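Neurotoxin (Clostridium botulinum, PDB 2QN0) acts as the zinc endopeptidase light chain of botulinum neurotoxin serotype C1, probably cleaving the neuronal SNARE proteins syntaxin and SNAP-25. Local coordinates at residues A[20-25]-A[150-155]; A[35-40]-A[45-50]; A[227-232]-A[370-375]; A[251-256]-A[261-266]; A[331-336]-A[341-346]. One frame throughout, in Å; residues are numbered along the deposited sequence.

Contact 1 (A[20-25]-A[150-155])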
# COMPACT_ATOMS: atom_id res chain seq x y z
N LEU A 20 1.34 -2.04 -20.46
CA LEU A 20 0.18 -2.71 -21.03
C LEU A 20 -1.09 -1.96 -20.69
O LEU A 20 -1.08 -1.03 -19.89
CB LEU A 20 0.03 -4.12 -20.43
CG LEU A 20 1.22 -5.08 -20.34
CD1 LEU A 20 0.87 -6.25 -19.44
CD2 LEU A 20 1.57 -5.57 -21.72
N TYR A 21 -2.19 -2.38 -21.32
CA TYR A 21 -3.50 -1.81 -21.06
C TYR A 21 -4.21 -2.90 -20.28
O TYR A 21 -4.28 -4.05 -20.73
CB TYR A 21 -4.25 -1.51 -22.36
CG TYR A 21 -3.88 -0.17 -22.95
CD1 TYR A 21 -4.40 1.01 -22.42
CD2 TYR A 21 -2.99 -0.08 -24.02
CE1 TYR A 21 -4.04 2.25 -22.94
CE2 TYR A 21 -2.62 1.16 -24.55
CZ TYR A 21 -3.15 2.31 -24.00
OH TYR A 21 -2.78 3.54 -24.51
N LEU A 22 -4.73 -2.55 -19.11
CA LEU A 22 -5.40 -3.52 -18.25
C LEU A 22 -6.85 -3.17 -17.95
O LEU A 22 -7.25 -2.01 -17.97
CB LEU A 22 -4.66 -3.65 -16.91
CG LEU A 22 -3.17 -4.03 -16.92
CD1 LEU A 22 -2.61 -3.91 -15.51
CD2 LEU A 22 -3.00 -5.44 -17.45
N ASP A 23 -7.64 -4.20 -17.66
CA ASP A 23 -9.03 -4.03 -17.28
C ASP A 23 -9.13 -4.81 -15.98
O ASP A 23 -9.12 -6.04 -15.98
CB ASP A 23 -9.98 -4.66 -18.31
CG ASP A 23 -11.44 -4.35 -18.00
OD1 ASP A 23 -11.77 -4.20 -16.81
OD2 ASP A 23 -12.24 -4.28 -18.95
N THR A 24 -9.20 -4.09 -14.86
CA THR A 24 -9.26 -4.73 -13.55
C THR A 24 -10.67 -5.15 -13.15
O THR A 24 -10.85 -5.92 -12.21
CB THR A 24 -8.74 -3.79 -12.45
OG1 THR A 24 -9.62 -2.66 -12.36
CG2 THR A 24 -7.34 -3.30 -12.78
N HIS A 25 -11.66 -4.63 -13.87
CA HIS A 25 -13.06 -4.92 -13.58
C HIS A 25 -13.42 -4.43 -12.18
O HIS A 25 -14.32 -4.97 -11.53
CB HIS A 25 -13.33 -6.43 -13.67
CG HIS A 25 -13.11 -6.99 -15.04
ND1 HIS A 25 -13.86 -6.60 -16.13
CD2 HIS A 25 -12.22 -7.89 -15.51
CE1 HIS A 25 -13.44 -7.23 -17.21
NE2 HIS A 25 -12.44 -8.02 -16.86
N GLY A 150 -5.06 -11.81 -22.96
CA GLY A 150 -4.51 -12.62 -21.89
C GLY A 150 -4.70 -11.93 -20.55
O GLY A 150 -5.56 -11.06 -20.41
N SER A 151 -3.91 -12.33 -19.56
CA SER A 151 -4.03 -11.71 -18.25
C SER A 151 -2.72 -11.80 -17.48
O SER A 151 -1.82 -12.54 -17.85
CB SER A 151 -5.16 -12.37 -17.45
OG SER A 151 -5.00 -13.78 -17.39
N ILE A 152 -2.61 -10.99 -16.43
CA ILE A 152 -1.43 -11.00 -15.58
C ILE A 152 -1.90 -11.04 -14.13
O ILE A 152 -3.07 -10.78 -13.84
CB ILE A 152 -0.54 -9.74 -15.78
CG1 ILE A 152 -1.33 -8.47 -15.48
CG2 ILE A 152 0.01 -9.73 -17.20
CD1 ILE A 152 -0.44 -7.23 -15.36
N ASN A 153 -0.99 -11.39 -13.23
CA ASN A 153 -1.32 -11.48 -11.81
C ASN A 153 -0.48 -10.53 -10.97
O ASN A 153 0.53 -10.92 -10.39
CB ASN A 153 -1.11 -12.92 -11.32
CG ASN A 153 -2.27 -13.83 -11.67
OD1 ASN A 153 -2.74 -13.86 -12.80
ND2 ASN A 153 -2.72 -14.60 -10.69
N PRO A 154 -0.88 -9.25 -10.90
CA PRO A 154 -0.12 -8.30 -10.10
C PRO A 154 -0.30 -8.69 -8.63
O PRO A 154 -1.30 -9.31 -8.27
CB PRO A 154 -0.80 -6.96 -10.38
CG PRO A 154 -1.52 -7.18 -11.69
CD PRO A 154 -2.02 -8.59 -11.56
N SER A 155 0.66 -8.34 -7.78
CA SER A 155 0.51 -8.61 -6.35
C SER A 155 0.02 -7.30 -5.74
O SER A 155 -0.75 -7.30 -4.77
CB SER A 155 1.84 -9.01 -5.72
OG SER A 155 2.17 -10.35 -6.07
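His25 N donates to Asp23 OD1 at 3.0 Å, an Asx turn that ends strand 19-23 just beyond the place where Leu22 meets Ile152. The bond is bent (131° at the hydrogen), and the same OD1 stands 3.3 Å above the plane of the His25 ring, toward its rim. Contact between the segments is wholly apolar and small, 119 Å² in all. Ile152 reaches across with its longer branch: CG1 lies between the backbone N and the carbonyl carbon (chi1 59°), and the terminal CD1 meets Leu22 CD2 at 3.8 Å and Leu22 CD1 at 4.0 Å. The two side chains cross at about a right angle. The other branch, CG2, makes a looser approach to Leu20 CD1 at 4.2 Å, consistent with Ile152 bridging two residues of one strand face. Neither backbone bonds to the other, for the nearest alpha carbons, Leu22 CA and Ser151 CA, are 8.3 Å apart. Strand 136-141 accounts for that gap: it lies between strands 19-23 and 146-152 in the mixed sheet, with Val138 touching both Leu22 and Ile152, while Trp44 of strand 43-46 packs on Leu20 and Ile152.

Contact 2 (A[35-40]-A[45-50])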
# COMPACT_ATOMS: atom_id res chain seq x y z
N LYS A 35 -4.05 2.24 -19.02
CA LYS A 35 -2.63 2.02 -19.26
C LYS A 35 -1.93 1.78 -17.92
O LYS A 35 -2.10 2.55 -16.98
CB LYS A 35 -2.02 3.22 -19.98
CG LYS A 35 -0.65 2.95 -20.58
CD LYS A 35 -0.23 4.07 -21.52
CE LYS A 35 1.11 3.76 -22.19
NZ LYS A 35 1.48 4.83 -23.16
N ALA A 36 -1.14 0.71 -17.86
CA ALA A 36 -0.42 0.33 -16.65
C ALA A 36 1.08 0.18 -16.88
O ALA A 36 1.52 -0.16 -17.98
CB ALA A 36 -1.00 -0.97 -16.10
N PHE A 37 1.86 0.40 -15.83
CA PHE A 37 3.32 0.33 -15.89
C PHE A 37 3.89 -0.53 -14.77
O PHE A 37 3.48 -0.39 -13.61
CB PHE A 37 3.90 1.74 -15.78
CG PHE A 37 3.28 2.73 -16.74
CD1 PHE A 37 3.94 3.07 -17.92
CD2 PHE A 37 2.04 3.28 -16.47
CE1 PHE A 37 3.35 3.95 -18.83
CE2 PHE A 37 1.44 4.16 -17.37
CZ PHE A 37 2.10 4.50 -18.56
N ARG A 38 4.83 -1.41 -15.09
CA ARG A 38 5.43 -2.28 -14.09
C ARG A 38 6.59 -1.58 -13.39
O ARG A 38 7.64 -1.33 -14.00
CB ARG A 38 5.93 -3.58 -14.75
CG ARG A 38 6.40 -4.66 -13.76
CD ARG A 38 7.37 -5.65 -14.42
NE ARG A 38 6.77 -6.38 -15.54
CZ ARG A 38 6.04 -7.48 -15.43
NH1 ARG A 38 5.80 -8.01 -14.24
NH2 ARG A 38 5.55 -8.06 -16.52
N ILE A 39 6.41 -1.25 -12.11
CA ILE A 39 7.46 -0.59 -11.34
C ILE A 39 8.63 -1.55 -11.20
O ILE A 39 9.78 -1.21 -11.48
CB ILE A 39 6.94 -0.18 -9.93
CG1 ILE A 39 5.79 0.82 -10.08
CG2 ILE A 39 8.08 0.40 -9.10
CD1 ILE A 39 5.18 1.27 -8.76
N THR A 40 8.32 -2.77 -10.75
CA THR A 40 9.31 -3.82 -10.61
C THR A 40 8.58 -5.10 -10.23
O THR A 40 7.60 -5.06 -9.49
CB THR A 40 10.37 -3.48 -9.53
OG1 THR A 40 11.38 -4.50 -9.53
CG2 THR A 40 9.75 -3.40 -8.15
N VAL A 45 1.61 0.07 -11.56
CA VAL A 45 0.99 1.35 -11.26
C VAL A 45 0.10 1.78 -12.42
O VAL A 45 0.50 1.70 -13.58
CB VAL A 45 2.04 2.45 -10.98
CG1 VAL A 45 2.98 2.60 -12.16
CG2 VAL A 45 1.33 3.78 -10.70
N ILE A 46 -1.12 2.19 -12.09
CA ILE A 46 -2.08 2.70 -13.06
C ILE A 46 -2.34 4.10 -12.54
O ILE A 46 -3.06 4.28 -11.55
CB ILE A 46 -3.40 1.89 -13.06
CG1 ILE A 46 -3.11 0.43 -13.43
CG2 ILE A 46 -4.38 2.51 -14.06
CD1 ILE A 46 -4.35 -0.46 -13.40
N PRO A 47 -1.73 5.12 -13.18
CA PRO A 47 -1.85 6.53 -12.80
C PRO A 47 -3.21 7.19 -13.04
O PRO A 47 -3.27 8.30 -13.56
CB PRO A 47 -0.75 7.21 -13.64
CG PRO A 47 0.09 6.08 -14.18
CD PRO A 47 -0.90 4.97 -14.38
N ASP A 48 -4.29 6.51 -12.66
CA ASP A 48 -5.64 7.03 -12.85
C ASP A 48 -6.38 7.16 -11.52
O ASP A 48 -6.00 6.53 -10.53
CB ASP A 48 -6.49 6.10 -13.72
CG ASP A 48 -5.91 5.86 -15.09
OD1 ASP A 48 -4.97 6.57 -15.50
OD2 ASP A 48 -6.42 4.94 -15.77
N ARG A 49 -7.43 7.97 -11.50
CA ARG A 49 -8.25 8.09 -10.30
C ARG A 49 -8.98 6.75 -10.22
O ARG A 49 -9.25 6.13 -11.26
CB ARG A 49 -9.25 9.26 -10.42
CG ARG A 49 -8.59 10.63 -10.46
CD ARG A 49 -7.83 10.93 -9.16
NE ARG A 49 -8.73 11.16 -8.03
CZ ARG A 49 -9.38 12.30 -7.81
NH1 ARG A 49 -9.23 13.32 -8.64
NH2 ARG A 49 -10.18 12.43 -6.75
N PHE A 50 -9.30 6.31 -9.01
CA PHE A 50 -9.95 5.01 -8.80
C PHE A 50 -11.18 5.12 -7.91
O PHE A 50 -11.20 5.89 -6.96
CB PHE A 50 -8.93 4.06 -8.15
CG PHE A 50 -9.43 2.66 -7.92
CD1 PHE A 50 -9.43 1.73 -8.96
CD2 PHE A 50 -9.86 2.25 -6.66
CE1 PHE A 50 -9.85 0.41 -8.74
CE2 PHE A 50 -10.28 0.94 -6.44
CZ PHE A 50 -10.27 0.01 -7.48
O HOH W 1 -3.58 5.09 -17.40
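This is the pairing of two adjacent antiparallel strands, 34-38 and 43-46, buried in the middle of the large mixed sheet. Phe37 and Val45 form a hydrogen-bonded pair: Phe37 N reaches Val45 O at 2.9 Å, and Val45 N returns to Phe37 O at 2.8 Å, the latter lying in the carbonyl plane. Their side chains share a face, where Phe37 CB meets Val45 CG1 at 3.8 Å. Val45 O also lies at the edge of the Phe37 ring, in its plane, and farther along that edge CE2 touches Pro47 CD at 3.9 Å, the two side chains crossing at about a right angle. Together the strands make a beta hairpin, with a classic beta bulge in which Ile39 and Thr40 both face the first residue of strand 43-46, and an inverse gamma turn centred on Pro47 after the second strand. Ile39, where the chain turns a corner, brings its CG1 branch, anti to the carbonyl carbon (chi1 -62°), back to Val45, with CD1 4.0 Å from Val45 CB; helix 80-97 packs on Val45, Pro47 and Ile39 through Leu87, Phe86 and Ile90. Beside the pair, Ala36 CB packs on Ile46 CG1 at 3.7 Å. Beyond Ile46 a water takes over from direct pairing, donating to Lys35 O at 3.0 Å and to Asp48 OD1 at 2.8 Å; Asp48 OD1 also forms a salt bridge with Lys83.

Contact 3 (A[227-232]-A[370-375]). With ZN (zinc ion), chain B.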
# COMPACT_ATOMS: atom_id res chain seq x y z
N LEU A 227 3.44 6.54 1.54
CA LEU A 227 3.38 5.39 0.64
C LEU A 227 3.77 4.09 1.35
O LEU A 227 3.07 3.08 1.23
CB LEU A 227 4.29 5.62 -0.57
CG LEU A 227 4.45 4.47 -1.58
CD1 LEU A 227 3.09 4.04 -2.11
CD2 LEU A 227 5.35 4.93 -2.73
N MET A 228 4.87 4.11 2.09
CA MET A 228 5.32 2.91 2.80
C MET A 228 4.27 2.43 3.79
O MET A 228 4.13 1.23 4.02
CB MET A 228 6.65 3.16 3.51
CG MET A 228 7.84 3.25 2.55
SD MET A 228 9.40 3.56 3.36
CE MET A 228 9.92 1.89 3.77
N HIS A 229 3.53 3.37 4.38
CA HIS A 229 2.47 3.00 5.32
C HIS A 229 1.47 2.10 4.59
O HIS A 229 1.07 1.05 5.11
CB HIS A 229 1.76 4.25 5.84
CG HIS A 229 0.55 3.95 6.67
ND1 HIS A 229 0.54 4.05 8.04
CD2 HIS A 229 -0.70 3.56 6.31
CE1 HIS A 229 -0.66 3.73 8.50
NE2 HIS A 229 -1.43 3.42 7.47
N GLU A 230 1.07 2.49 3.38
CA GLU A 230 0.12 1.68 2.62
C GLU A 230 0.78 0.37 2.17
O GLU A 230 0.11 -0.66 2.09
CB GLU A 230 -0.40 2.44 1.38
CG GLU A 230 -1.24 3.69 1.70
CD GLU A 230 -2.36 3.43 2.71
OE1 GLU A 230 -3.07 2.41 2.59
OE2 GLU A 230 -2.54 4.27 3.61
N LEU A 231 2.08 0.40 1.89
CA LEU A 231 2.76 -0.83 1.49
C LEU A 231 2.72 -1.83 2.64
O LEU A 231 2.79 -3.04 2.43
CB LEU A 231 4.22 -0.54 1.08
CG LEU A 231 4.39 0.30 -0.20
CD1 LEU A 231 5.88 0.49 -0.49
CD2 LEU A 231 3.71 -0.41 -1.38
N ASN A 232 2.61 -1.33 3.87
CA ASN A 232 2.53 -2.23 5.02
C ASN A 232 1.19 -2.96 4.99
O ASN A 232 1.12 -4.15 5.31
CB ASN A 232 2.69 -1.46 6.34
CG ASN A 232 4.10 -0.94 6.53
OD1 ASN A 232 5.04 -1.44 5.91
ND2 ASN A 232 4.26 0.05 7.39
N GLN A 370 11.54 13.31 10.09
CA GLN A 370 10.60 13.70 11.12
C GLN A 370 9.29 13.04 10.75
O GLN A 370 9.01 12.83 9.56
CB GLN A 370 10.42 15.23 11.12
CG GLN A 370 9.48 15.76 12.19
CD GLN A 370 9.97 15.47 13.60
OE1 GLN A 370 10.03 14.32 14.01
NE2 GLN A 370 10.32 16.53 14.34
N ASN A 371 8.48 12.68 11.74
CA ASN A 371 7.20 12.05 11.45
C ASN A 371 6.26 12.18 12.64
O ASN A 371 6.68 12.50 13.75
CB ASN A 371 7.40 10.57 11.10
CG ASN A 371 6.15 9.94 10.51
OD1 ASN A 371 5.49 10.53 9.66
ND2 ASN A 371 5.83 8.72 10.95
N ARG A 372 4.97 11.93 12.39
CA ARG A 372 3.98 12.01 13.45
C ARG A 372 4.36 11.00 14.53
O ARG A 372 4.87 9.93 14.23
CB ARG A 372 2.59 11.69 12.88
CG ARG A 372 2.51 10.39 12.09
CD ARG A 372 1.14 10.23 11.43
NE ARG A 372 1.08 9.07 10.55
CZ ARG A 372 0.03 8.76 9.79
NH1 ARG A 372 -1.05 9.52 9.81
NH2 ARG A 372 0.07 7.68 9.01
N LYS A 373 4.13 11.36 15.78
CA LYS A 373 4.46 10.48 16.90
C LYS A 373 3.48 9.32 17.01
O LYS A 373 3.86 8.21 17.40
CB LYS A 373 4.46 11.28 18.20
CG LYS A 373 4.94 10.48 19.41
CD LYS A 373 5.01 11.37 20.64
CE LYS A 373 5.49 10.59 21.85
NZ LYS A 373 5.55 11.47 23.05
N ILE A 374 2.22 9.57 16.67
CA ILE A 374 1.18 8.55 16.72
C ILE A 374 0.32 8.65 15.46
O ILE A 374 0.26 9.70 14.82
CB ILE A 374 0.26 8.71 17.95
CG1 ILE A 374 -0.23 10.16 18.06
CG2 ILE A 374 0.99 8.27 19.21
CD1 ILE A 374 -1.28 10.37 19.14
N TYR A 375 -0.34 7.55 15.12
CA TYR A 375 -1.20 7.53 13.94
C TYR A 375 -2.31 8.58 14.05
O TYR A 375 -2.69 9.19 13.05
CB TYR A 375 -1.82 6.14 13.77
CG TYR A 375 -2.73 6.02 12.58
CD1 TYR A 375 -2.23 6.04 11.28
CD2 TYR A 375 -4.11 5.90 12.74
CE1 TYR A 375 -3.07 5.95 10.17
CE2 TYR A 375 -4.97 5.80 11.64
CZ TYR A 375 -4.44 5.83 10.36
OH TYR A 375 -5.28 5.73 9.27
ZN ZN B . -3.36 2.69 7.10
O HOH W 2 -4.18 3.78 5.53
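The zinc site of the protease is the setting, with His229 and Glu230 opening an HExxH pattern on helix 223-238, the fingerprint of this metalloprotease clan. His229 NE2 binds zinc at 2.1 Å, and His233, Glu269 and a water complete the four ligands; the water lies 2.6 Å from Glu230 OE2. Segment 370-375 lines the same ring without a hydrogen bond to it. The His229 and Tyr375 rings are nearly parallel (planes at 12°) but slid apart, centroids 5.6 Å distant, and they touch through His229 CE1 and Tyr375 CE1 at 3.7 Å. Glu360 is a second-shell partner of His229 and ties it to segment 370-375: OE1 accepts from His229 ND1, which should fix the imidazole's rotation, and OE2 forms a salt bridge with Arg372 NE. Arg372 runs extended from CG to NE, and Tyr375 CD1 lies 3.5 Å above its guanidinium plane, offset toward the rim. That guanidinium is turned 62° from the imidazole, its edge toward His229, with Arg372 NH2 3.8 Å from His229 ND1.

Contact 4 (A[251-256]-A[261-266])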
# COMPACT_ATOMS: atom_id res chain seq x y z
N SER A 251 -11.36 5.59 19.98
CA SER A 251 -10.41 6.65 20.30
C SER A 251 -10.91 8.02 19.86
O SER A 251 -12.05 8.17 19.42
CB SER A 251 -9.07 6.37 19.61
OG SER A 251 -8.71 5.01 19.70
N VAL A 252 -10.04 9.01 19.96
CA VAL A 252 -10.36 10.37 19.55
C VAL A 252 -9.16 11.01 18.86
O VAL A 252 -8.02 10.58 19.02
CB VAL A 252 -10.73 11.26 20.76
CG1 VAL A 252 -11.96 10.70 21.47
CG2 VAL A 252 -9.55 11.37 21.71
N THR A 253 -9.44 12.04 18.07
CA THR A 253 -8.40 12.78 17.37
C THR A 253 -9.06 14.05 16.88
O THR A 253 -10.27 14.24 17.06
CB THR A 253 -7.83 11.97 16.18
OG1 THR A 253 -6.67 12.64 15.66
CG2 THR A 253 -8.87 11.83 15.07
N SER A 254 -8.29 14.95 16.28
CA SER A 254 -8.85 16.19 15.79
C SER A 254 -8.34 16.46 14.38
O SER A 254 -7.13 16.49 14.14
CB SER A 254 -8.51 17.34 16.73
OG SER A 254 -7.12 17.40 16.99
N ASN A 255 -9.28 16.64 13.45
CA ASN A 255 -8.95 16.88 12.05
C ASN A 255 -8.35 18.26 11.80
O ASN A 255 -7.96 18.96 12.73
CB ASN A 255 -10.19 16.70 11.17
CG ASN A 255 -11.30 17.67 11.52
OD1 ASN A 255 -11.08 18.87 11.58
ND2 ASN A 255 -12.50 17.15 11.74
N ILE A 256 -8.30 18.63 10.52
CA ILE A 256 -7.74 19.91 10.10
C ILE A 256 -8.61 21.12 10.46
O ILE A 256 -8.18 22.26 10.32
CB ILE A 256 -7.49 19.92 8.57
CG1 ILE A 256 -8.81 19.81 7.81
CG2 ILE A 256 -6.60 18.75 8.19
CD1 ILE A 256 -8.67 19.84 6.30
N TYR A 261 -12.71 14.56 18.25
CA TYR A 261 -13.89 13.76 17.95
C TYR A 261 -13.55 12.27 18.01
O TYR A 261 -12.41 11.87 17.76
CB TYR A 261 -14.43 14.12 16.57
CG TYR A 261 -13.44 13.95 15.45
CD1 TYR A 261 -13.32 12.73 14.77
CD2 TYR A 261 -12.59 14.99 15.08
CE1 TYR A 261 -12.39 12.57 13.75
CE2 TYR A 261 -11.66 14.83 14.06
CZ TYR A 261 -11.56 13.62 13.40
OH TYR A 261 -10.62 13.46 12.41
N ASN A 262 -14.53 11.44 18.33
CA ASN A 262 -14.32 10.00 18.45
C ASN A 262 -14.19 9.26 17.12
O ASN A 262 -14.83 9.60 16.12
CB ASN A 262 -15.45 9.38 19.28
CG ASN A 262 -16.82 9.68 18.72
OD1 ASN A 262 -17.15 9.27 17.61
ND2 ASN A 262 -17.62 10.42 19.49
N VAL A 263 -13.34 8.24 17.11
CA VAL A 263 -13.10 7.44 15.92
C VAL A 263 -12.80 6.00 16.33
O VAL A 263 -12.30 5.75 17.42
CB VAL A 263 -11.89 7.98 15.12
CG1 VAL A 263 -10.64 7.97 16.00
CG2 VAL A 263 -11.67 7.14 13.88
N LYS A 264 -13.13 5.05 15.45
CA LYS A 264 -12.86 3.65 15.73
C LYS A 264 -11.53 3.29 15.07
O LYS A 264 -11.48 3.02 13.87
CB LYS A 264 -13.97 2.76 15.18
CG LYS A 264 -15.30 2.92 15.90
CD LYS A 264 -16.34 1.94 15.38
CE LYS A 264 -17.64 2.07 16.16
NZ LYS A 264 -18.67 1.10 15.69
N LEU A 265 -10.47 3.30 15.86
CA LEU A 265 -9.13 3.00 15.37
C LEU A 265 -8.98 1.51 15.07
O LEU A 265 -9.02 0.67 15.98
CB LEU A 265 -8.08 3.44 16.39
CG LEU A 265 -6.61 3.19 16.04
CD1 LEU A 265 -6.27 3.89 14.72
CD2 LEU A 265 -5.71 3.69 17.16
N GLU A 266 -8.80 1.18 13.79
CA GLU A 266 -8.65 -0.21 13.38
C GLU A 266 -7.31 -0.79 13.80
O GLU A 266 -6.28 -0.11 13.75
CB GLU A 266 -8.80 -0.33 11.86
CG GLU A 266 -10.08 0.26 11.31
CD GLU A 266 -10.19 0.08 9.81
OE1 GLU A 266 -9.15 0.19 9.13
OE2 GLU A 266 -11.30 -0.15 9.31
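With chi1 at 58°, Tyr261 has its ring swung between backbone N and carbonyl carbon, over Thr253, whose CG2 takes the corresponding position and meets Tyr261 OH at 3.6 Å. The two side chains run side by side, pointing the same way. Thr253 O stands 3.1 Å above one face of the ring, offset to its rim, while Asn255 N comes in at the ring edge, 3.1 Å from CE2. Thr253 and Tyr261 form a hydrogen-bonded pair: that Thr253 O accepts from Tyr261 N at 2.7 Å, nearly along its carbonyl direction, and Thr253 N donates to Tyr261 O at 3.0 Å. The next such pair, Ser251 with Val263, is closed by Ser251 N to Val263 O at 2.7 Å and Val263 N to Ser251 O at 2.6 Å, that last donor 40° out of the carbonyl plane. Between them Val252 and Asn262 form a non-hydrogen-bonded pair. Leu265 packs on Tyr375 near the zinc site, and the hairpin of strands 248-253 and 261-266 leads through the N-cap Glu266 into helix 267-273.

Contact 5 (A[331-336]-A[341-346])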
# COMPACT_ATOMS: atom_id res chain seq x y z
N ARG A 331 7.79 -19.64 4.44
CA ARG A 331 8.92 -20.16 5.20
C ARG A 331 8.59 -21.50 5.86
O ARG A 331 8.95 -21.75 7.01
CB ARG A 331 9.37 -19.15 6.25
CG ARG A 331 9.81 -17.82 5.64
CD ARG A 331 10.33 -16.85 6.67
NE ARG A 331 10.63 -15.55 6.07
CZ ARG A 331 11.08 -14.49 6.74
NH1 ARG A 331 11.29 -14.58 8.05
NH2 ARG A 331 11.31 -13.35 6.11
N PHE A 332 7.89 -22.35 5.11
CA PHE A 332 7.53 -23.67 5.62
C PHE A 332 8.74 -24.57 5.55
O PHE A 332 9.75 -24.24 4.92
CB PHE A 332 6.40 -24.28 4.78
CG PHE A 332 5.07 -23.58 4.93
CD1 PHE A 332 4.71 -22.96 6.12
CD2 PHE A 332 4.14 -23.61 3.89
CE1 PHE A 332 3.45 -22.38 6.28
CE2 PHE A 332 2.88 -23.04 4.04
CZ PHE A 332 2.54 -22.42 5.24
N VAL A 333 8.64 -25.73 6.20
CA VAL A 333 9.73 -26.70 6.21
C VAL A 333 9.31 -27.92 5.41
O VAL A 333 8.13 -28.27 5.37
CB VAL A 333 10.06 -27.15 7.65
CG1 VAL A 333 11.15 -28.22 7.63
CG2 VAL A 333 10.52 -25.95 8.47
N VAL A 334 10.28 -28.55 4.75
CA VAL A 334 10.00 -29.73 3.96
C VAL A 334 10.66 -30.93 4.62
O VAL A 334 11.89 -30.99 4.71
CB VAL A 334 10.53 -29.60 2.52
CG1 VAL A 334 10.22 -30.86 1.73
CG2 VAL A 334 9.90 -28.38 1.85
N GLU A 335 9.85 -31.87 5.09
CA GLU A 335 10.35 -33.07 5.75
C GLU A 335 11.08 -33.94 4.74
O GLU A 335 10.88 -33.81 3.53
CB GLU A 335 9.19 -33.86 6.35
CG GLU A 335 8.36 -33.11 7.38
CD GLU A 335 9.17 -32.70 8.60
OE1 GLU A 335 9.86 -33.57 9.18
OE2 GLU A 335 9.11 -31.51 8.99
N SER A 336 11.94 -34.83 5.23
CA SER A 336 12.69 -35.73 4.37
C SER A 336 11.72 -36.50 3.48
O SER A 336 12.06 -36.89 2.36
CB SER A 336 13.52 -36.70 5.21
OG SER A 336 12.68 -37.44 6.08
N THR A 341 5.51 -28.90 6.29
CA THR A 341 5.06 -28.62 7.64
C THR A 341 5.37 -27.20 8.07
O THR A 341 6.27 -26.55 7.52
CB THR A 341 5.71 -29.58 8.66
OG1 THR A 341 7.13 -29.42 8.62
CG2 THR A 341 5.37 -31.03 8.32
N VAL A 342 4.63 -26.71 9.06
CA VAL A 342 4.83 -25.37 9.58
C VAL A 342 5.73 -25.41 10.81
O VAL A 342 5.46 -26.14 11.76
CB VAL A 342 3.49 -24.71 9.98
CG1 VAL A 342 3.73 -23.28 10.44
CG2 VAL A 342 2.51 -24.75 8.81
N ASN A 343 6.80 -24.62 10.78
CA ASN A 343 7.72 -24.54 11.90
C ASN A 343 7.30 -23.30 12.69
O ASN A 343 7.37 -22.19 12.17
CB ASN A 343 9.16 -24.39 11.39
CG ASN A 343 10.17 -24.22 12.51
OD1 ASN A 343 10.15 -23.21 13.23
ND2 ASN A 343 11.05 -25.19 12.67
N ARG A 344 6.86 -23.49 13.93
CA ARG A 344 6.41 -22.37 14.75
C ARG A 344 7.45 -21.27 14.91
O ARG A 344 7.13 -20.09 14.78
CB ARG A 344 5.96 -22.85 16.14
CG ARG A 344 5.70 -21.71 17.12
CD ARG A 344 5.09 -22.22 18.42
NE ARG A 344 3.64 -22.29 18.34
CZ ARG A 344 2.83 -21.24 18.39
NH1 ARG A 344 3.33 -20.02 18.52
NH2 ARG A 344 1.51 -21.40 18.31
N ASN A 345 8.69 -21.65 15.19
CA ASN A 345 9.76 -20.66 15.36
C ASN A 345 9.86 -19.75 14.14
O ASN A 345 9.91 -18.53 14.27
CB ASN A 345 11.10 -21.36 15.60
CG ASN A 345 11.33 -21.69 17.06
OD1 ASN A 345 10.39 -22.03 17.78
ND2 ASN A 345 12.58 -21.59 17.50
N LYS A 346 9.87 -20.35 12.95
CA LYS A 346 9.95 -19.58 11.72
C LYS A 346 8.71 -18.71 11.53
O LYS A 346 8.81 -17.58 11.06
CB LYS A 346 10.13 -20.51 10.52
CG LYS A 346 11.55 -21.02 10.35
CD LYS A 346 11.66 -21.95 9.15
CE LYS A 346 13.12 -22.19 8.79
NZ LYS A 346 13.91 -22.71 9.94
O HOH W 3 7.16 -22.40 9.09
O HOH W 4 11.14 -16.86 9.72
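Arg331 turns its carbonyl O toward Lys346, whose CD lies 3.5 Å away, and a water joins the same O to Asn343 N. A second water links Arg331 NH1 to Lys346 O; NH1 also forms a salt bridge with Glu353. Phe332 runs alongside Val342, CE1 meeting CG2 at 3.6 Å, on the side facing helix 283-304. Val333 carries the backbone pairing: its N reaches Thr341 O and its O accepts from Thr341 N, both at 2.8 Å and almost straight (172° and 173°), while its CG2 branch touches Asn343 CB at 3.6 Å. Glu335, bent at chi2, curls back so that OE2 accepts from Thr341 OG1 at 2.9 Å, met on the anti side of the carboxylate. Helix 319-330 ends in a Schellman motif with Arg331 at C-prime, and helix 344-357 begins with Asn343 OD1 capping Lys346 N at 2.9 Å: a short beta hairpin linking two helices, its strands reversing the chain between the Schellman end of the first and the asparagine N-cap of the second.

Overall arrangement
From the N terminus, contact 1 closes a loop of 124 residues, bringing strand 146-152 back to the region of strand 19-23, and contact 2 is nested inside that loop. The two touch through Leu20 O and Ala36 N, a probable hydrogen bond between neighbouring strands of the mixed sheet. Contact 3 opens afterwards, on the other side of the chain's centre, and spans 137 residues between the zinc-binding helix and the 370-375 loop. Contacts 4 and 5 both nest within it, one after the other; no two loops cross. Contact 4 packs against contact 3, whereas contact 5 joins peripheral helices, its centre about 41 Å from that of contact 4.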